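Local coordinates for alpha-catenin-like protein hmp-1 (Caenorhabditis elegans, PDB 5XA5) that binds beta-catenin, cadherin and actin filaments at cell junctions, and is required for the cell migration and cell shape changes of body enclosure and elongation, at residues N24-K27 and Q28-L32; L138-A141 and D142-D145; S126-N129 and L130-V134; E185-I188 and T189-R193; G69-A72 and I73-C76. One frame throughout, in Å; residues are numbered along the deposited sequence.

Interaction 1 (N24-K27 and Q28-L32); sequences NVLK and QITQL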
loop_
_atom_site.group_PDB
_atom_site.type_symbol
_atom_site.label_atom_id
_atom_site.label_comp_id
_atom_site.label_asym_id
_atom_site.label_seq_id
_atom_site.Cartn_x
_atom_site.Cartn_y
_atom_site.Cartn_z
ATOM N N ASN A 24 -4.645 -2.679 -7.568
ATOM C CA ASN A 24 -5.621 -3.050 -6.551
ATOM C C ASN A 24 -6.302 -1.794 -6.025
ATOM O O ASN A 24 -7.525 -1.725 -5.955
ATOM C CB ASN A 24 -4.935 -3.828 -5.426
ATOM C CG ASN A 24 -5.910 -4.441 -4.445
ATOM O OD1 ASN A 24 -7.111 -4.472 -4.679
ATOM N ND2 ASN A 24 -5.384 -4.940 -3.331
ATOM N N VAL A 25 -5.508 -0.783 -5.682
ATOM C CA VAL A 25 -6.071 0.489 -5.216
ATOM C C VAL A 25 -6.842 1.186 -6.331
ATOM O O VAL A 25 -7.933 1.712 -6.115
ATOM C CB VAL A 25 -4.965 1.429 -4.704
ATOM C CG1 VAL A 25 -5.533 2.801 -4.369
ATOM C CG2 VAL A 25 -4.298 0.827 -3.492
ATOM N N LEU A 26 -6.278 1.181 -7.535
ATOM C CA LEU A 26 -6.887 1.898 -8.650
ATOM C C LEU A 26 -8.296 1.374 -8.909
ATOM O O LEU A 26 -9.233 2.157 -9.059
ATOM C CB LEU A 26 -6.031 1.772 -9.925
ATOM C CG LEU A 26 -6.560 2.547 -11.143
ATOM C CD1 LEU A 26 -6.771 4.024 -10.791
ATOM C CD2 LEU A 26 -5.630 2.413 -12.336
ATOM N N LYS A 27 -8.457 0.053 -8.931
ATOM C CA LYS A 27 -9.784 -0.513 -9.227
ATOM C C LYS A 27 -10.764 -0.191 -8.118
ATOM O O LYS A 27 -11.916 0.159 -8.389
ATOM C CB LYS A 27 -9.704 -2.025 -9.421
ATOM C CG LYS A 27 -8.988 -2.394 -10.723
ATOM C CD LYS A 27 -9.258 -3.822 -11.149
ATOM C CE LYS A 27 -8.850 -4.807 -10.082
ATOM N NZ LYS A 27 -7.401 -4.674 -9.756
ATOM N N GLN A 28 -10.299 -0.284 -6.873
ATOM C CA GLN A 28 -11.176 0.019 -5.740
ATOM C C GLN A 28 -11.640 1.467 -5.766
ATOM O O GLN A 28 -12.819 1.746 -5.569
ATOM C CB GLN A 28 -10.459 -0.263 -4.413
ATOM C CG GLN A 28 -10.321 -1.735 -4.081
ATOM C CD GLN A 28 -9.634 -1.958 -2.744
ATOM O OE1 GLN A 28 -10.267 -1.905 -1.689
ATOM N NE2 GLN A 28 -8.327 -2.206 -2.784
ATOM N N ILE A 29 -10.721 2.403 -5.978
ATOM C CA ILE A 29 -11.108 3.808 -5.956
ATOM C C ILE A 29 -11.944 4.146 -7.191
ATOM O O ILE A 29 -12.823 4.992 -7.119
ATOM C CB ILE A 29 -9.883 4.777 -5.843
ATOM C CG1 ILE A 29 -8.994 4.740 -7.086
ATOM C CG2 ILE A 29 -9.063 4.484 -4.583
ATOM C CD1 ILE A 29 -7.815 5.693 -7.005
ATOM N N THR A 30 -11.710 3.456 -8.305
ATOM C CA THR A 30 -12.532 3.712 -9.487
ATOM C C THR A 30 -13.975 3.313 -9.197
ATOM O O THR A 30 -14.917 4.021 -9.579
ATOM C CB THR A 30 -11.972 2.962 -10.698
ATOM O OG1 THR A 30 -10.644 3.439 -10.943
ATOM C CG2 THR A 30 -12.805 3.202 -11.929
ATOM N N GLN A 31 -14.150 2.199 -8.494
ATOM C CA GLN A 31 -15.493 1.776 -8.077
ATOM C C GLN A 31 -16.121 2.808 -7.162
ATOM O O GLN A 31 -17.268 3.211 -7.349
ATOM C CB GLN A 31 -15.451 0.437 -7.348
ATOM C CG GLN A 31 -15.109 -0.767 -8.192
ATOM C CD GLN A 31 -14.795 -1.979 -7.339
ATOM O OE1 GLN A 31 -15.469 -2.233 -6.338
ATOM N NE2 GLN A 31 -13.782 -2.744 -7.734
ATOM N N LEU A 32 -15.359 3.218 -6.157
ATOM C CA LEU A 32 -15.870 4.154 -5.154
ATOM C C LEU A 32 -16.402 5.419 -5.819
ATOM O O LEU A 32 -17.566 5.795 -5.628
ATOM C CB LEU A 32 -14.779 4.493 -4.135
ATOM C CG LEU A 32 -14.364 3.313 -3.250
ATOM C CD1 LEU A 32 -13.038 3.586 -2.534
ATOM C CD2 LEU A 32 -15.489 2.973 -2.232
#
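Gln28 folds back along its own helix onto Asn24, one turn earlier, a side-chain contact from residue i+4 to residue i on the α-helix 23-36 of this N-terminal, all-helical piece of a vinculin/α-catenin family protein. Its CB sits 3.6 Å from both Asn24 O and Val25 O. The first torsion sets CG beside the backbone N, within 3.4 Å of Asn24 O, and from there the chain runs out extended. At the tip NE2 makes two weak hydrogen bonds to one residue. The first goes to Asn24 O at 3.3 Å. The second, to Asn24 OD1 at 3.2 Å, is strongly bent, with an N-H...O angle of 121°. The two amide planes are 29° apart. Gln28 OE1 rests against Leu138 of helix 117-165, and a polar side chain on the chain of another protein packs on Gln28; that chain also takes the hydrogen bond of Asn24 ND2. A leucine in place of Gln28 loses both weak bonds and would probably leave Asn24 OD1 without this mate, its amide then held mainly through ND2. On the side of the helix facing helix 117-165, Val25 packs on Ala135's neighbour Asp142 and Ile29 on Ala135. A different use of the carbonyls appears at Thr30, whose hydroxyl and backbone N both donate to Leu26 O. They come from opposite faces of the carbonyl plane, OG1 standing 2.7 Å from Leu26 O and 38° out of that plane.

Interaction 2 (L138-A141 and D142-D145); sequences LILA and DSID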
loop_
_atom_site.group_PDB
_atom_site.type_symbol
_atom_site.label_atom_id
_atom_site.label_comp_id
_atom_site.label_asym_id
_atom_site.label_seq_id
_atom_site.Cartn_x
_atom_site.Cartn_y
_atom_site.Cartn_z
ATOM N N LEU A 138 -6.932 4.829 1.166
ATOM C CA LEU A 138 -6.326 3.698 0.486
ATOM C C LEU A 138 -5.064 4.115 -0.247
ATOM O O LEU A 138 -4.120 3.337 -0.323
ATOM C CB LEU A 138 -7.302 3.048 -0.497
ATOM C CG LEU A 138 -8.556 2.443 0.140
ATOM C CD1 LEU A 138 -9.451 1.883 -0.934
ATOM C CD2 LEU A 138 -8.157 1.353 1.115
ATOM N N ILE A 139 -5.059 5.332 -0.794
ATOM C CA ILE A 139 -3.907 5.817 -1.558
ATOM C C ILE A 139 -2.734 6.024 -0.612
ATOM O O ILE A 139 -1.593 5.648 -0.908
ATOM C CB ILE A 139 -4.223 7.129 -2.297
ATOM C CG1 ILE A 139 -5.080 6.843 -3.532
ATOM C CG2 ILE A 139 -2.950 7.821 -2.748
ATOM C CD1 ILE A 139 -5.661 8.090 -4.167
ATOM N N LEU A 140 -3.032 6.615 0.536
ATOM C CA LEU A 140 -2.020 6.790 1.566
ATOM C C LEU A 140 -1.544 5.431 2.085
ATOM O O LEU A 140 -0.346 5.222 2.309
ATOM C CB LEU A 140 -2.574 7.646 2.710
ATOM C CG LEU A 140 -1.623 7.800 3.885
ATOM C CD1 LEU A 140 -0.347 8.486 3.416
ATOM C CD2 LEU A 140 -2.302 8.594 4.992
ATOM N N ALA A 141 -2.475 4.493 2.257
ATOM C CA ALA A 141 -2.125 3.155 2.726
ATOM C C ALA A 141 -1.133 2.474 1.791
ATOM O O ALA A 141 -0.210 1.803 2.246
ATOM C CB ALA A 141 -3.371 2.285 2.883
ATOM N N ASP A 142 -1.331 2.644 0.488
ATOM C CA ASP A 142 -0.413 2.042 -0.475
ATOM C C ASP A 142 0.968 2.678 -0.328
ATOM O O ASP A 142 1.985 1.985 -0.427
ATOM C CB ASP A 142 -0.933 2.194 -1.902
ATOM C CG ASP A 142 -0.077 1.443 -2.909
ATOM O OD1 ASP A 142 -0.065 0.201 -2.827
ATOM O OD2 ASP A 142 0.546 2.092 -3.784
ATOM N N SER A 143 1.019 3.982 -0.071
ATOM C CA SER A 143 2.321 4.644 0.007
ATOM C C SER A 143 3.100 4.133 1.214
ATOM O O SER A 143 4.341 4.065 1.186
ATOM C CB SER A 143 2.160 6.160 0.075
ATOM O OG SER A 143 1.700 6.558 1.346
ATOM N N ILE A 144 2.373 3.766 2.271
ATOM C CA ILE A 144 3.007 3.251 3.490
ATOM C C ILE A 144 3.429 1.803 3.262
ATOM O O ILE A 144 4.493 1.362 3.688
ATOM C CB ILE A 144 2.057 3.335 4.709
ATOM C CG1 ILE A 144 1.622 4.781 4.947
ATOM C CG2 ILE A 144 2.719 2.762 5.946
ATOM C CD1 ILE A 144 2.762 5.768 4.932
ATOM N N ASP A 145 2.588 1.056 2.556
ATOM C CA ASP A 145 2.953 -0.286 2.142
ATOM C C ASP A 145 4.257 -0.254 1.318
ATOM O O ASP A 145 5.085 -1.156 1.426
ATOM C CB ASP A 145 1.810 -0.934 1.326
ATOM C CG ASP A 145 0.588 -1.282 2.183
ATOM O OD1 ASP A 145 0.736 -1.415 3.417
ATOM O OD2 ASP A 145 -0.529 -1.418 1.610
#
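Ser143 and Leu140 meet because of their first torsions: Ser143 turns OG in between its own N and carbonyl carbon (chi1 74°), aiming it back up the helix, while Leu140 holds CG opposite its N (chi1 176°) and lets CD1 lean over the hydroxyl. Ser143 OG then donates to Leu140 O at 2.6 Å, and Leu140 CD1 lies 3.5 Å from Ser143 OG. Leu140 O also takes the ordinary helical bond from Ile144 N, so two donors grip one carbonyl. Ile144 N is itself shared, reaching Ala141 O through a weaker, bent bond. Further out, Leu140 CD1 and Ile144 CD1 approach only to 4.4 Å, and both side chains pack on helix 83-112. These turns belong to the long helix 117-165, which runs through the bundle near the centre of the chain. On another side of it Asp142 carries its carboxylate away from the 138-141 turn to a salt bridge with Arg193 of helix 169-196. Asp145 has its carboxyl carbon CG 3.2 Å from Ala141 O, yet its two oxygens accept hydrogen bonds from the backbone of another protein's chain, consistent with this protein's binding of β-catenin. For Ser143 the chemistry implies a hydroxyl whose hydrogen is spent within the helix: a leucine methyl lies against its oxygen, and the carbonyl it serves, Leu140 O, accepts from two donors.

Interaction 3 (S126-N129 and L130-V134); sequences SGRN and LLTAV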
loop_
_atom_site.group_PDB
_atom_site.type_symbol
_atom_site.label_atom_id
_atom_site.label_comp_id
_atom_site.label_asym_id
_atom_site.label_seq_id
_atom_site.Cartn_x
_atom_site.Cartn_y
_atom_site.Cartn_z
ATOM N N SER A 126 -22.831 14.004 0.589
ATOM C CA SER A 126 -22.182 13.425 1.765
ATOM C C SER A 126 -21.505 12.108 1.390
ATOM O O SER A 126 -20.410 11.807 1.865
ATOM C CB SER A 126 -23.186 13.180 2.891
ATOM O OG SER A 126 -23.754 14.392 3.360
ATOM N N GLY A 127 -22.173 11.326 0.543
ATOM C CA GLY A 127 -21.659 10.035 0.106
ATOM C C GLY A 127 -20.408 10.192 -0.728
ATOM O O GLY A 127 -19.445 9.444 -0.559
ATOM N N ARG A 128 -20.421 11.165 -1.634
ATOM C CA ARG A 128 -19.231 11.477 -2.425
ATOM C C ARG A 128 -18.052 11.830 -1.526
ATOM O O ARG A 128 -16.943 11.339 -1.710
ATOM C CB ARG A 128 -19.503 12.624 -3.393
ATOM C CG ARG A 128 -18.266 13.106 -4.134
ATOM C CD ARG A 128 -18.629 14.159 -5.159
ATOM N NE ARG A 128 -17.453 14.806 -5.730
ATOM C CZ ARG A 128 -17.487 15.588 -6.804
ATOM N NH1 ARG A 128 -18.638 15.807 -7.423
ATOM N NH2 ARG A 128 -16.373 16.141 -7.264
ATOM N N ASN A 129 -18.299 12.689 -0.549
ATOM C CA ASN A 129 -17.245 13.094 0.371
ATOM C C ASN A 129 -16.692 11.932 1.179
ATOM O O ASN A 129 -15.477 11.832 1.362
ATOM C CB ASN A 129 -17.755 14.178 1.309
ATOM C CG ASN A 129 -17.936 15.502 0.614
ATOM O OD1 ASN A 129 -17.390 15.729 -0.465
ATOM N ND2 ASN A 129 -18.711 16.389 1.224
ATOM N N LEU A 130 -17.575 11.045 1.639
ATOM C CA LEU A 130 -17.157 9.900 2.451
ATOM C C LEU A 130 -16.340 8.904 1.641
ATOM O O LEU A 130 -15.286 8.456 2.086
ATOM C CB LEU A 130 -18.363 9.177 3.068
ATOM C CG LEU A 130 -18.093 7.803 3.713
ATOM C CD1 LEU A 130 -17.056 7.872 4.841
ATOM C CD2 LEU A 130 -19.390 7.169 4.214
ATOM N N LEU A 131 -16.830 8.550 0.461
ATOM C CA LEU A 131 -16.135 7.542 -0.342
ATOM C C LEU A 131 -14.838 8.108 -0.928
ATOM O O LEU A 131 -13.895 7.362 -1.214
ATOM C CB LEU A 131 -17.056 7.002 -1.451
ATOM C CG LEU A 131 -18.302 6.256 -0.939
ATOM C CD1 LEU A 131 -19.038 5.594 -2.087
ATOM C CD2 LEU A 131 -17.937 5.215 0.120
ATOM N N THR A 132 -14.775 9.427 -1.078
ATOM C CA THR A 132 -13.537 10.088 -1.492
ATOM C C THR A 132 -12.504 10.024 -0.367
ATOM O O THR A 132 -11.295 9.861 -0.607
ATOM C CB THR A 132 -13.799 11.550 -1.886
ATOM O OG1 THR A 132 -14.547 11.582 -3.107
ATOM C CG2 THR A 132 -12.490 12.297 -2.089
ATOM N N ALA A 133 -12.974 10.163 0.872
ATOM C CA ALA A 133 -12.084 10.065 2.030
ATOM C C ALA A 133 -11.586 8.632 2.192
ATOM O O ALA A 133 -10.448 8.401 2.605
ATOM C CB ALA A 133 -12.785 10.538 3.293
ATOM N N VAL A 134 -12.432 7.666 1.849
ATOM C CA VAL A 134 -12.013 6.268 1.847
ATOM C C VAL A 134 -10.938 6.057 0.789
ATOM O O VAL A 134 -9.925 5.414 1.053
ATOM C CB VAL A 134 -13.209 5.315 1.598
ATOM C CG1 VAL A 134 -12.724 3.893 1.380
ATOM C CG2 VAL A 134 -14.164 5.400 2.775
#
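Thr132 and Arg128 meet one turn apart on helix 117-165, part of the helical bundle of this N-terminal vinculin/α-catenin piece, and they show a familiar α-helical feature, a threonine hydroxyl bonded to the carbonyl four residues back. Among hydrogen bonds that use a side chain, Thr132 OG1 donates to Arg128 O at 2.8 Å. The hydroxyl is put there by a chi1 of -70°, which places it next to the residue's own N, while the methyl CG2 stands opposite that N. Because Thr132 N donates to Arg128 O as well, at 3.0 Å, the carbonyl receives two bonds, and they arrive from opposite faces of its plane. Ser126 OG is held by Thr106 OG1 and Ile122 O. Backbone bonds make up the second group. Leu131 N to Gly127 O is nearly straight, with an N-H...O angle of 169°, and Leu130 N closes the turn before it on Ser126 O at 2.9 Å. Of the carbon contacts, the aliphatic part of Arg128 runs alongside Thr132 and points the same way; CG passes 4.1 Å from OG1, and the extended chain then carries the guanidinium outward on the exposed side. Leu131 packs on Leu32 and Val36 of helix 23-36, Leu130 on Thr99 of helix 83-112 and on an apolar side chain of another protein's chain. Chemically, Arg128 O is doubly bonded and the polar end of Thr132 is satisfied within its own helix, which lets this threonine lie against Ile33 of helix 23-36.

Interaction 4 (E185-I188 and T189-R193); sequences ELDI and TVRRR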
loop_
_atom_site.group_PDB
_atom_site.type_symbol
_atom_site.label_atom_id
_atom_site.label_comp_id
_atom_site.label_asym_id
_atom_site.label_seq_id
_atom_site.Cartn_x
_atom_site.Cartn_y
_atom_site.Cartn_z
ATOM N N GLU A 185 13.256 -12.868 0.817
ATOM C CA GLU A 185 12.078 -12.166 1.335
ATOM C C GLU A 185 11.734 -10.962 0.463
ATOM O O GLU A 185 10.579 -10.748 0.085
ATOM C CB GLU A 185 12.322 -11.707 2.777
ATOM C CG GLU A 185 11.736 -12.572 3.871
ATOM C CD GLU A 185 12.536 -12.503 5.168
ATOM O OE1 GLU A 185 13.513 -11.722 5.236
ATOM O OE2 GLU A 185 12.187 -13.228 6.126
ATOM N N LEU A 186 12.748 -10.164 0.147
ATOM C CA LEU A 186 12.548 -8.970 -0.666
ATOM C C LEU A 186 12.073 -9.353 -2.052
ATOM O O LEU A 186 11.204 -8.702 -2.618
ATOM C CB LEU A 186 13.842 -8.162 -0.758
ATOM C CG LEU A 186 13.835 -6.863 -1.562
ATOM C CD1 LEU A 186 12.876 -5.821 -0.967
ATOM C CD2 LEU A 186 15.243 -6.279 -1.687
ATOM N N ASP A 187 12.653 -10.418 -2.596
ATOM C CA ASP A 187 12.320 -10.860 -3.947
ATOM C C ASP A 187 10.833 -11.176 -4.071
ATOM O O ASP A 187 10.196 -10.791 -5.051
ATOM C CB ASP A 187 13.159 -12.088 -4.317
ATOM C CG ASP A 187 13.022 -12.472 -5.767
ATOM O OD1 ASP A 187 13.840 -11.998 -6.583
ATOM O OD2 ASP A 187 12.097 -13.245 -6.096
ATOM N N ILE A 188 10.278 -11.854 -3.071
ATOM C CA ILE A 188 8.852 -12.183 -3.078
ATOM C C ILE A 188 7.987 -10.929 -3.109
ATOM O O ILE A 188 7.073 -10.823 -3.926
ATOM C CB ILE A 188 8.452 -13.021 -1.848
ATOM C CG1 ILE A 188 9.170 -14.368 -1.867
ATOM C CG2 ILE A 188 6.938 -13.223 -1.799
ATOM C CD1 ILE A 188 9.157 -15.089 -0.539
ATOM N N THR A 189 8.284 -9.961 -2.243
ATOM C CA THR A 189 7.455 -8.767 -2.134
ATOM C C THR A 189 7.602 -7.891 -3.375
ATOM O O THR A 189 6.638 -7.273 -3.839
ATOM C CB THR A 189 7.800 -7.950 -0.877
ATOM O OG1 THR A 189 9.045 -7.281 -1.070
ATOM C CG2 THR A 189 7.903 -8.862 0.331
ATOM N N VAL A 190 8.808 -7.845 -3.936
ATOM C CA VAL A 190 9.014 -7.044 -5.139
ATOM C C VAL A 190 8.309 -7.633 -6.364
ATOM O O VAL A 190 7.751 -6.896 -7.180
ATOM C CB VAL A 190 10.521 -6.878 -5.417
ATOM C CG1 VAL A 190 10.764 -6.390 -6.829
ATOM C CG2 VAL A 190 11.085 -5.925 -4.407
ATOM N N ARG A 191 8.340 -8.954 -6.510
ATOM C CA ARG A 191 7.619 -9.600 -7.610
ATOM C C ARG A 191 6.125 -9.320 -7.518
ATOM O O ARG A 191 5.463 -9.073 -8.539
ATOM C CB ARG A 191 7.880 -11.105 -7.602
ATOM C CG ARG A 191 9.193 -11.499 -8.232
ATOM C CD ARG A 191 9.462 -12.980 -8.053
ATOM N NE ARG A 191 10.714 -13.379 -8.685
ATOM C CZ ARG A 191 10.821 -14.381 -9.553
ATOM N NH1 ARG A 191 9.747 -15.083 -9.889
ATOM N NH2 ARG A 191 11.998 -14.678 -10.087
ATOM N N ARG A 192 5.586 -9.372 -6.307
ATOM C CA ARG A 192 4.154 -9.115 -6.119
ATOM C C ARG A 192 3.834 -7.656 -6.399
ATOM O O ARG A 192 2.807 -7.354 -7.014
ATOM C CB ARG A 192 3.699 -9.504 -4.712
ATOM C CG ARG A 192 3.841 -10.994 -4.427
ATOM C CD ARG A 192 3.406 -11.355 -3.013
ATOM N NE ARG A 192 1.954 -11.412 -2.879
ATOM C CZ ARG A 192 1.247 -10.680 -2.024
ATOM N NH1 ARG A 192 1.857 -9.824 -1.217
ATOM N NH2 ARG A 192 -0.071 -10.808 -1.978
ATOM N N ARG A 193 4.720 -6.758 -5.971
ATOM C CA ARG A 193 4.538 -5.341 -6.263
ATOM C C ARG A 193 4.539 -5.101 -7.768
ATOM O O ARG A 193 3.736 -4.317 -8.290
ATOM C CB ARG A 193 5.633 -4.502 -5.579
ATOM C CG ARG A 193 5.497 -3.013 -5.818
ATOM C CD ARG A 193 4.186 -2.546 -5.251
ATOM N NE ARG A 193 4.016 -1.109 -5.417
ATOM C CZ ARG A 193 2.956 -0.448 -4.958
ATOM N NH1 ARG A 193 1.999 -1.104 -4.310
ATOM N NH2 ARG A 193 2.844 0.852 -5.171
#
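Leu186 and Val190 form the tight inner edge of this turn: Leu186 CD1 lies 3.9 Å from Val190 CG2, and that methyl also sits 3.3 Å from Leu186 O. Val190 N donates to Leu186 O at 2.9 Å, a bond close to straight. Both side chains are covered by helix 200-229, where Leu213 and Leu206 lie against them. Thr189 OG1 points back to the same carbonyl, but Thr189 is modelled in two conformers and this bond is doubtful. The helix, 169-196, is one rod of an all-helical vinculin-family bundle. At the border between its packed and its open side, Asp187 and Arg191 make a salt bridge from i to i+4, Asp187 OD2 to Arg191 NE at 2.9 Å. The aspartate sets CG opposite its N (chi1 -171°), and Arg191 runs extended past it, bringing CD within 3.3 Å of OD2. The carboxylate and guanidinium planes are 44° apart. Asp187 OD1 has a second mate, Arg210 of helix 200-229, so one buried carboxylate ties two helices. An alanine at Asp187 would probably leave Arg191 and Arg210 close together without the negative charge they share. On the exposed side, Ile188 and Arg192 lie next to each other, with Ile188 CG2 4.2 Å from Arg192 CD, while Arg192 NH2 reaches an acidic side chain of another protein's chain.

Interaction 5 (G69-A72 and I73-C76); sequences GSFA and ISKC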
loop_
_atom_site.group_PDB
_atom_site.type_symbol
_atom_site.label_atom_id
_atom_site.label_comp_id
_atom_site.label_asym_id
_atom_site.label_seq_id
_atom_site.Cartn_x
_atom_site.Cartn_y
_atom_site.Cartn_z
ATOM N N GLY A 69 -9.246 -0.670 10.054
ATOM C CA GLY A 69 -8.227 0.321 9.743
ATOM C C GLY A 69 -7.258 0.530 10.896
ATOM O O GLY A 69 -6.046 0.575 10.688
ATOM N N SER A 70 -7.786 0.652 12.114
ATOM C CA SER A 70 -6.945 0.819 13.304
ATOM C C SER A 70 -6.040 -0.381 13.537
ATOM O O SER A 70 -4.864 -0.226 13.869
ATOM C CB SER A 70 -7.802 1.056 14.555
ATOM O OG SER A 70 -8.766 2.064 14.333
ATOM N N PHE A 71 -6.599 -1.575 13.377
ATOM C CA PHE A 71 -5.829 -2.801 13.533
ATOM C C PHE A 71 -4.713 -2.872 12.488
ATOM O O PHE A 71 -3.562 -3.177 12.819
ATOM C CB PHE A 71 -6.751 -4.016 13.419
ATOM C CG PHE A 71 -6.049 -5.333 13.599
ATOM C CD1 PHE A 71 -5.696 -5.772 14.862
ATOM C CD2 PHE A 71 -5.766 -6.140 12.509
ATOM C CE1 PHE A 71 -5.061 -6.982 15.039
ATOM C CE2 PHE A 71 -5.132 -7.356 12.679
ATOM C CZ PHE A 71 -4.781 -7.776 13.947
ATOM N N ALA A 72 -5.062 -2.575 11.235
ATOM C CA ALA A 72 -4.106 -2.615 10.123
ATOM C C ALA A 72 -2.934 -1.676 10.375
ATOM O O ALA A 72 -1.773 -2.025 10.127
ATOM C CB ALA A 72 -4.804 -2.260 8.798
ATOM N N ILE A 73 -3.242 -0.484 10.876
ATOM C CA ILE A 73 -2.219 0.519 11.151
ATOM C C ILE A 73 -1.306 0.061 12.294
ATOM O O ILE A 73 -0.082 0.223 12.226
ATOM C CB ILE A 73 -2.851 1.890 11.502
ATOM C CG1 ILE A 73 -3.570 2.500 10.291
ATOM C CG2 ILE A 73 -1.790 2.861 11.983
ATOM C CD1 ILE A 73 -4.457 3.704 10.664
ATOM N N SER A 74 -1.898 -0.525 13.334
ATOM C CA SER A 74 -1.131 -0.962 14.498
ATOM C C SER A 74 -0.167 -2.105 14.184
ATOM O O SER A 74 0.837 -2.282 14.871
ATOM C CB SER A 74 -2.077 -1.380 15.630
ATOM O OG SER A 74 -2.650 -2.651 15.376
ATOM N N LYS A 75 -0.465 -2.874 13.146
ATOM C CA LYS A 75 0.367 -4.012 12.779
ATOM C C LYS A 75 1.411 -3.646 11.728
ATOM O O LYS A 75 2.248 -4.478 11.367
ATOM C CB LYS A 75 -0.497 -5.165 12.263
ATOM C CG LYS A 75 -0.638 -6.312 13.246
ATOM C CD LYS A 75 -1.028 -7.609 12.546
ATOM C CE LYS A 75 -1.518 -8.648 13.547
ATOM N NZ LYS A 75 -1.005 -8.397 14.923
ATOM N N CYS A 76 1.364 -2.407 11.243
ATOM C CA CYS A 76 2.272 -1.977 10.182
ATOM C C CYS A 76 3.708 -2.048 10.665
ATOM O O CYS A 76 4.053 -1.430 11.669
ATOM C CB CYS A 76 1.954 -0.560 9.713
ATOM S SG CYS A 76 3.146 0.069 8.491
#
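The backbone through Phe71 and Lys75 is the closing turn of the α-helix 51-74, one of the rods in the helical bundle of this vinculin/α-catenin family protein, and here the chain leaves its helical course. Phi and psi stay helical as far as Ser74, then move to -94°/-4° at Lys75, and at Cys76 psi has swung to 123°. The bonds weaken in step. Ile73 N to Gly69 O and Ser74 N to Ser70 O are both 3.0 Å, whereas Lys75 N makes two weak bonds, to Phe71 O and to Ala72 O. Beyond it Cys76 N reaches back only three residues, to Ile73 O at 3.2 Å, as the chain turns. Ser74 OG, brought in between its own N and carbonyl carbon by its first torsion, donates to Phe71 O at 2.8 Å and so adds a side-chain bond where the backbone one is weak. On the inner side, Ile73 runs over the end of the Gly69 carbonyl, with CG1 3.2 Å from Gly69 O, and then packs on Ile86, Leu89 and His90 of helix 83-112. Cys76, past the turn, meets Ile144 and Val148 of helix 117-165. Ala72 touches an apolar side chain on another protein's chain. Phe71 and Lys75 occupy the exposed side, lying alongside one another and pointing the same way. The lysine's methylenes approach the ring obliquely: its CD is 4.0 Å from Phe71 CZ, and the closest touch is Lys75 CE on that same ring atom at 3.4 Å.

In the fold
Interaction 2 connects with all four others. It follows interaction 3 directly on helix 117-165, with centres about 17 Å apart, and helix 23-36 lies along both. Interaction 1 meets interaction 2 through Val25 CG2 on Asp142 CB at 4.0 Å, and interaction 3 through Leu32 CD1 on Val134 CG1 at 3.9 Å. A salt bridge, Asp142 OD1 to Arg193 NH1 at 2.9 Å, connects interaction 2 to interaction 4, and Ile144 CG2 on Cys76 SG at 3.7 Å connects it to interaction 5. Interactions 3 and 4 are farthest apart, centres about 32 Å. Residues of all five contacts touch a chain of another protein, consistent with a surface for binding a junctional partner, probably β-catenin.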